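Local structure of P22 protein (Trypanosoma brucei, 3JV1) at the interface of chains A and B. The protein acts as an accessory factor in RNA editing, specific for the transcript of cytochrome oxidase subunit II. Sequence-based numbering; all coordinates share one arbitrary frame. Chains: chain A/B, P22 protein.

The interface of chains A and B. Residues chain A 85, 101, 128, 133, 137, 141; chain B 7, 11, 173-174, 177.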
# COMPACT_ATOMS: atom_id res chain seq x y z
N LEU A 85 -4.43 -9.14 21.04
CA LEU A 85 -3.18 -8.44 21.27
C LEU A 85 -2.47 -8.79 19.96
O LEU A 85 -2.28 -9.97 19.65
CB LEU A 85 -2.42 -9.06 22.44
CG LEU A 85 -1.85 -8.15 23.52
CD1 LEU A 85 -1.04 -8.99 24.50
CD2 LEU A 85 -0.99 -7.06 22.91
N VAL A 101 3.26 -3.28 18.87
CA VAL A 101 2.35 -3.99 19.76
C VAL A 101 1.07 -3.18 19.76
O VAL A 101 1.04 -2.04 20.23
CB VAL A 101 2.86 -4.08 21.21
CG1 VAL A 101 1.81 -4.76 22.08
CG2 VAL A 101 4.17 -4.84 21.26
N PRO A 128 2.80 2.33 21.06
CA PRO A 128 3.97 3.20 21.15
C PRO A 128 5.18 2.67 20.39
O PRO A 128 5.22 1.49 20.00
CB PRO A 128 4.25 3.23 22.65
CG PRO A 128 3.95 1.80 23.04
CD PRO A 128 2.64 1.54 22.30
N LEU A 133 9.91 2.58 25.37
CA LEU A 133 9.52 1.71 26.47
C LEU A 133 10.73 1.17 27.21
O LEU A 133 11.73 0.80 26.61
CB LEU A 133 8.68 0.55 25.94
CG LEU A 133 7.44 0.91 25.11
CD1 LEU A 133 6.78 -0.37 24.60
CD2 LEU A 133 6.48 1.73 25.96
N LEU A 137 9.10 -3.46 30.64
CA LEU A 137 7.88 -3.65 29.87
C LEU A 137 8.14 -4.52 28.66
O LEU A 137 7.45 -5.51 28.44
CB LEU A 137 7.30 -2.31 29.40
CG LEU A 137 5.78 -2.18 29.50
CD1 LEU A 137 5.32 -1.03 28.62
CD2 LEU A 137 5.10 -3.47 29.08
N PHE A 141 6.79 -8.37 27.57
CA PHE A 141 6.12 -8.73 26.32
C PHE A 141 6.81 -9.94 25.70
O PHE A 141 6.13 -10.88 25.27
CB PHE A 141 6.15 -7.57 25.32
CG PHE A 141 5.02 -6.59 25.48
CD1 PHE A 141 3.70 -7.03 25.49
CD2 PHE A 141 5.27 -5.23 25.59
CE1 PHE A 141 2.64 -6.13 25.61
CE2 PHE A 141 4.21 -4.31 25.70
CZ PHE A 141 2.89 -4.77 25.71
N LEU B 7 3.53 -9.41 32.89
CA LEU B 7 3.03 -8.43 31.92
C LEU B 7 1.93 -7.59 32.55
O LEU B 7 1.81 -6.39 32.26
CB LEU B 7 2.49 -9.13 30.66
CG LEU B 7 2.00 -8.17 29.56
CD1 LEU B 7 3.06 -7.10 29.30
CD2 LEU B 7 1.72 -8.95 28.28
N THR B 11 2.50 -3.49 32.92
CA THR B 11 1.62 -2.51 32.31
C THR B 11 1.01 -1.57 33.36
O THR B 11 0.87 -0.37 33.13
CB THR B 11 0.48 -3.19 31.49
OG1 THR B 11 -0.12 -4.23 32.27
CG2 THR B 11 1.05 -3.81 30.20
N TRP B 173 -4.20 2.07 25.91
CA TRP B 173 -3.46 0.92 25.40
C TRP B 173 -2.94 0.12 26.60
O TRP B 173 -3.17 -1.08 26.71
CB TRP B 173 -2.30 1.42 24.54
CG TRP B 173 -1.39 0.37 23.97
CD1 TRP B 173 -1.59 -0.37 22.84
CD2 TRP B 173 -0.09 0.01 24.46
NE1 TRP B 173 -0.49 -1.15 22.58
CE2 TRP B 173 0.45 -0.94 23.57
CE3 TRP B 173 0.67 0.41 25.57
CZ2 TRP B 173 1.72 -1.50 23.74
CZ3 TRP B 173 1.93 -0.15 25.75
CH2 TRP B 173 2.44 -1.10 24.84
N LEU B 174 -2.25 0.79 27.51
CA LEU B 174 -1.70 0.14 28.71
C LEU B 174 -2.79 -0.55 29.53
O LEU B 174 -2.66 -1.70 29.93
CB LEU B 174 -1.00 1.17 29.60
CG LEU B 174 0.28 1.82 29.08
CD1 LEU B 174 0.67 3.00 29.97
CD2 LEU B 174 1.38 0.78 29.04
N ILE B 177 -4.42 -3.65 27.76
CA ILE B 177 -3.54 -4.82 27.73
C ILE B 177 -3.48 -5.43 29.12
O ILE B 177 -3.44 -6.64 29.27
CB ILE B 177 -2.11 -4.46 27.24
CG1 ILE B 177 -2.15 -4.08 25.76
CG2 ILE B 177 -1.18 -5.66 27.42
CD1 ILE B 177 -0.84 -3.55 25.23
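B:Trp173 and A:Phe141 meet tip to tip at the apolar centre of this contact, CH2 of the indole lying 3.8 Å from CE2 of the phenyl ring. The protein belongs to the Mam33 family, whose members assemble as rings of three subunits, and the deposited assembly is likewise a trimer. Here the two terminal helices of one copy, 2-18 and 152-181, pack on the strands, a loop and helix 135-146 of the next.

The indole is gripped on both faces. A:Pro128 crosses it at about a right angle and sets CD over the six-membered ring, 3.5 Å from its centroid, in a CH-pi contact. Against the opposite face, offset toward the rim, lies CD1 of B:Ile177, one turn on in the same helix; wedged between A:Pro128 and this methyl, the indole probably has little room to tilt. The same CD1 of B:Ile177 lies 4.0 Å from CZ of A:Phe141 and thus touches both aromatic rings. With CG of B:Trp173 anti to the backbone N (chi1 178°), the indole extends away from its helix towards chain A, where A:Val101 meets it through CG1, 3.7 Å from CZ2.

The phenyl ring of A:Phe141 has B:Leu7 over one face, its CD1 sitting towards the rim, 3.8 Å from CE1. CD2 of the same leucine touches that side of the ring too, so both branches of the fork are used. Further out, A:Leu137 brings CD2 to 4.2 Å from CD1 of B:Leu7, and the CG2 methyl of B:Thr11 borders the same leucine of chain A. The threonine hydroxyl OG1 turns back to donate to the carbonyl O of B:Leu7 one helical turn earlier, leaving its methyl for the interface.

At the polar rim, NE1 of B:Trp173 donates to the backbone O of A:Val101 at 2.9 Å. The bond is bent, 136° at the hydrogen, and the donor stands above the carbonyl plane, while the oxygen is tilted from the indole plane.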